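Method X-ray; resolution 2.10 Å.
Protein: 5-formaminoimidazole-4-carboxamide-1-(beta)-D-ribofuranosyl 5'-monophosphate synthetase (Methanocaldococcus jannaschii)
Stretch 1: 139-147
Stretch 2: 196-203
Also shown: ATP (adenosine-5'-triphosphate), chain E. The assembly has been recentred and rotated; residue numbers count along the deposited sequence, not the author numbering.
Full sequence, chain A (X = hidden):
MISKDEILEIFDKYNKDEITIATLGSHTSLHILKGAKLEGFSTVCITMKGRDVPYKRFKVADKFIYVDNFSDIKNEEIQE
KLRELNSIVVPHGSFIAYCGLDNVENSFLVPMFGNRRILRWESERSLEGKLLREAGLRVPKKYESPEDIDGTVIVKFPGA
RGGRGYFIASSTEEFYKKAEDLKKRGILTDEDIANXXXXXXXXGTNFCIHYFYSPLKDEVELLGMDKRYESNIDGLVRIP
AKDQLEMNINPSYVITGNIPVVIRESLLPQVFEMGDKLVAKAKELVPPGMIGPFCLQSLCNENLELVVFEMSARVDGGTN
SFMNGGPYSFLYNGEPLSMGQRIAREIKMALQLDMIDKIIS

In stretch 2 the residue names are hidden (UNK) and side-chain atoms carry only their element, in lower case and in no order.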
# COMPACT_ATOMS: atom_id res chain seq x y z
N VAL A 139 14.89 -12.80 -38.09
CA VAL A 139 15.04 -14.17 -37.60
C VAL A 139 16.43 -14.67 -38.00
O VAL A 139 17.12 -14.03 -38.81
CB VAL A 139 13.94 -15.11 -38.16
CG1 VAL A 139 12.57 -14.69 -37.65
CG2 VAL A 139 13.97 -15.13 -39.69
N PRO A 140 16.87 -15.78 -37.39
CA PRO A 140 18.12 -16.44 -37.80
C PRO A 140 17.98 -17.03 -39.22
O PRO A 140 16.91 -17.52 -39.58
CB PRO A 140 18.27 -17.58 -36.79
CG PRO A 140 17.36 -17.22 -35.64
CD PRO A 140 16.23 -16.48 -36.26
N LYS A 141 19.05 -16.98 -40.01
CA LYS A 141 19.04 -17.60 -41.34
C LYS A 141 18.77 -19.10 -41.21
O LYS A 141 19.31 -19.75 -40.32
CB LYS A 141 20.37 -17.40 -42.06
CG LYS A 141 20.76 -15.96 -42.32
CD LYS A 141 22.21 -15.87 -42.76
CE LYS A 141 22.83 -14.53 -42.39
NZ LYS A 141 24.32 -14.63 -42.23
N LYS A 142 17.95 -19.63 -42.10
CA LYS A 142 17.70 -21.07 -42.11
C LYS A 142 18.64 -21.75 -43.10
O LYS A 142 19.04 -21.16 -44.10
CB LYS A 142 16.24 -21.37 -42.48
CG LYS A 142 15.21 -20.64 -41.63
CD LYS A 142 15.38 -20.94 -40.14
CE LYS A 142 14.31 -20.25 -39.29
NZ LYS A 142 14.34 -18.77 -39.45
N TYR A 143 19.02 -23.00 -42.80
CA TYR A 143 19.87 -23.79 -43.68
C TYR A 143 19.19 -25.08 -44.10
O TYR A 143 18.84 -25.92 -43.25
CB TYR A 143 21.22 -24.09 -43.02
CG TYR A 143 22.06 -22.85 -42.82
CD1 TYR A 143 23.02 -22.48 -43.76
CD2 TYR A 143 21.88 -22.04 -41.71
CE1 TYR A 143 23.78 -21.34 -43.59
CE2 TYR A 143 22.63 -20.90 -41.53
CZ TYR A 143 23.58 -20.55 -42.47
OH TYR A 143 24.33 -19.41 -42.28
N GLU A 144 19.01 -25.25 -45.41
CA GLU A 144 18.26 -26.39 -45.95
C GLU A 144 18.91 -27.74 -45.66
O GLU A 144 18.22 -28.72 -45.38
CB GLU A 144 18.02 -26.22 -47.45
CG GLU A 144 17.45 -24.85 -47.85
CD GLU A 144 16.16 -24.51 -47.12
OE1 GLU A 144 16.03 -23.35 -46.65
OE2 GLU A 144 15.28 -25.39 -47.01
N SER A 145 20.24 -27.79 -45.72
CA SER A 145 20.96 -29.03 -45.43
C SER A 145 22.35 -28.78 -44.84
O SER A 145 22.89 -27.69 -44.97
CB SER A 145 21.08 -29.89 -46.70
OG SER A 145 21.68 -29.16 -47.75
N PRO A 146 22.91 -29.81 -44.18
CA PRO A 146 24.26 -29.75 -43.62
C PRO A 146 25.31 -29.23 -44.61
O PRO A 146 26.33 -28.69 -44.19
CB PRO A 146 24.54 -31.20 -43.25
CG PRO A 146 23.21 -31.79 -42.98
CD PRO A 146 22.25 -31.09 -43.90
N GLU A 147 25.06 -29.39 -45.90
CA GLU A 147 26.01 -28.94 -46.93
C GLU A 147 26.00 -27.43 -47.14
O GLU A 147 26.90 -26.88 -47.78
CB GLU A 147 25.77 -29.68 -48.26
CG GLU A 147 26.37 -31.08 -48.31
CD GLU A 147 25.74 -32.04 -47.30
OE1 GLU A 147 24.51 -31.97 -47.10
OE2 GLU A 147 26.47 -32.86 -46.71
N UNK A 196 16.46 -32.72 -39.07
CA UNK A 196 17.17 -31.70 -38.31
C UNK A 196 16.87 -30.30 -38.83
O UNK A 196 16.81 -30.08 -40.04
c UNK A 196 18.66 -31.97 -38.36
N UNK A 197 16.68 -29.37 -37.90
CA UNK A 197 16.52 -27.97 -38.26
C UNK A 197 17.81 -27.21 -37.97
O UNK A 197 18.26 -27.15 -36.83
c UNK A 197 14.53 -24.08 -38.91
c UNK A 197 15.54 -24.78 -37.09
n UNK A 197 15.14 -23.68 -37.81
c UNK A 197 15.34 -27.33 -37.52
n UNK A 197 14.54 -25.40 -38.93
c UNK A 197 15.17 -25.87 -37.80
N UNK A 198 18.40 -26.64 -39.01
CA UNK A 198 19.69 -25.98 -38.92
C UNK A 198 19.51 -24.49 -39.12
O UNK A 198 18.97 -24.08 -40.15
c UNK A 198 20.67 -26.50 -40.00
c UNK A 198 22.06 -25.89 -39.83
c UNK A 198 21.48 -28.63 -41.17
c UNK A 198 20.72 -28.03 -40.00
N UNK A 199 19.95 -23.69 -38.16
CA UNK A 199 19.88 -22.24 -38.32
C UNK A 199 21.11 -21.52 -37.80
O UNK A 199 21.86 -22.04 -36.97
o UNK A 199 17.40 -20.90 -34.31
o UNK A 199 16.29 -21.01 -36.20
c UNK A 199 18.61 -21.66 -37.66
c UNK A 199 17.31 -21.23 -35.51
c UNK A 199 18.50 -21.94 -36.16
N UNK A 200 21.29 -20.31 -38.29
CA UNK A 200 22.36 -19.44 -37.84
C UNK A 200 22.44 -19.37 -36.32
O UNK A 200 21.45 -19.09 -35.65
o UNK A 200 21.60 -15.45 -38.94
c UNK A 200 23.05 -16.99 -37.86
o UNK A 200 23.51 -14.69 -38.18
c UNK A 200 22.69 -15.61 -38.36
c UNK A 200 22.13 -18.05 -38.42
N UNK A 201 23.61 -19.64 -35.77
CA UNK A 201 23.83 -19.42 -34.35
C UNK A 201 23.98 -17.91 -34.17
O UNK A 201 24.93 -17.31 -34.68
c UNK A 201 24.82 -21.29 -31.63
c UNK A 201 25.09 -20.14 -33.86
c UNK A 201 25.36 -20.21 -29.57
o UNK A 201 25.44 -20.24 -28.20
c UNK A 201 25.20 -20.17 -32.35
c UNK A 201 25.66 -19.06 -31.65
c UNK A 201 25.75 -19.07 -30.26
c UNK A 201 24.90 -21.32 -30.25
N UNK A 202 23.02 -17.29 -33.48
CA UNK A 202 23.09 -15.85 -33.23
C UNK A 202 23.86 -15.61 -31.94
O UNK A 202 23.56 -16.20 -30.91
c UNK A 202 20.96 -15.32 -34.50
c UNK A 202 21.70 -15.19 -33.15
c UNK A 202 21.83 -13.72 -32.74
N UNK A 203 24.88 -14.75 -32.01
CA UNK A 203 25.71 -14.52 -30.84
C UNK A 203 25.34 -13.20 -30.17
O UNK A 203 25.71 -12.12 -30.62
c UNK A 203 28.06 -14.50 -29.92
c UNK A 203 27.21 -14.55 -31.19
c UNK A 203 27.54 -15.81 -32.00
PG ATP E . 12.01 -23.31 -24.33
O1G ATP E . 10.51 -23.46 -24.23
O2G ATP E . 12.50 -21.88 -24.37
O3G ATP E . 12.77 -24.19 -23.36
PB ATP E . 12.04 -23.17 -27.18
O1B ATP E . 11.15 -21.99 -26.90
O2B ATP E . 11.57 -24.21 -28.18
O3B ATP E . 12.37 -23.93 -25.79
PA ATP E . 14.57 -23.35 -28.54
O1A ATP E . 14.46 -22.87 -29.97
O2A ATP E . 14.55 -24.81 -28.19
O3A ATP E . 13.46 -22.56 -27.66
O5' ATP E . 15.92 -22.73 -27.95
C5' ATP E . 16.49 -23.28 -26.78
C4' ATP E . 17.74 -22.49 -26.45
O4' ATP E . 18.74 -22.69 -27.46
C3' ATP E . 17.49 -20.99 -26.42
O3' ATP E . 17.04 -20.55 -25.13
C2' ATP E . 18.85 -20.42 -26.77
O2' ATP E . 19.67 -20.32 -25.60
C1' ATP E . 19.46 -21.47 -27.70
N9 ATP E . 19.20 -21.05 -29.08
C8 ATP E . 18.08 -21.33 -29.78
N7 ATP E . 18.14 -20.79 -31.02
C5 ATP E . 19.32 -20.16 -31.14
C6 ATP E . 20.02 -19.40 -32.20
N6 ATP E . 19.45 -19.19 -33.41
N1 ATP E . 21.24 -18.91 -31.91
C2 ATP E . 21.82 -19.10 -30.70
N3 ATP E . 21.25 -19.79 -29.70
C4 ATP E . 20.02 -20.32 -29.85

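Position 196 carries a single side-chain carbon, beyond contact with stretch 1. One carbon means alanine, A196; the contact does not explain the choice.

Position 197 has one carbon followed by a five-membered ring of three carbons and two nitrogens. The ring's edge meets the aliphatic part of K142, one of its carbons lying 3.5 Å from CD of K142, so the lysine chain packs against an aromatic rim. The ring is that of histidine, H197.

At position 198 four carbons fork at the first, one arm two carbons long. The side chain is buried on the same face of the sheet as Y143, whose CB lies 3.8 Å from the one-carbon arm. The end carbon of the longer arm reaches to 3.8 Å from CD of P146. This is isoleucine, I198, and a branched apolar chain suits a place beside a tyrosine and a proline.

Position 199 shows three carbons, the third bearing two oxygens, one of which lies 3.7 Å from CE of K142. Two oxygens on the third carbon make a carboxylate, so this is glutamate, E199. Its OE2 accepts a hydrogen bond from N6 of ATP at 2.8 Å, a role that suits a carboxylate, and OE1 takes a weak bond of 3.3 Å from NE2 of H197.

Position 200 has the same three carbons and two oxygens. Its CB points toward stretch 1, and one oxygen accepts a nearly straight hydrogen bond from N of K141 at 3.2 Å. It is again glutamate, E200, whose carboxylate suits a backbone donor.

Position 201 holds one carbon and a six-carbon ring bearing an oxygen, and points away from stretch 1. It is tyrosine; the flat aromatic face of Y201 suits packing against adenine, and C2 of ATP lies over it.

At position 202 one carbon carries two others, one of them 4.2 Å from CB of P140. This is valine, V202, compact and apolar as that contact favours; its backbone N donates to N1 of ATP at 2.9 Å.

Position 203 is also a three-carbon fork, valine V203, out of reach of stretch 1; the contact gives no reason for it.

The contact rests on a short antiparallel pairing in which K142 faces E199. N of E200 donates to O of K141 at 2.9 Å, and N of Y143 to O of I198, also at 2.9 Å. Apolar contacts at P140, Y143 and P146 support it, while E199, E200 and V202 read adenine's N6 and N1, so the strand and the loop after it also hold the nucleotide.

Stretch 2, residues 196-203: AHIEEYVV
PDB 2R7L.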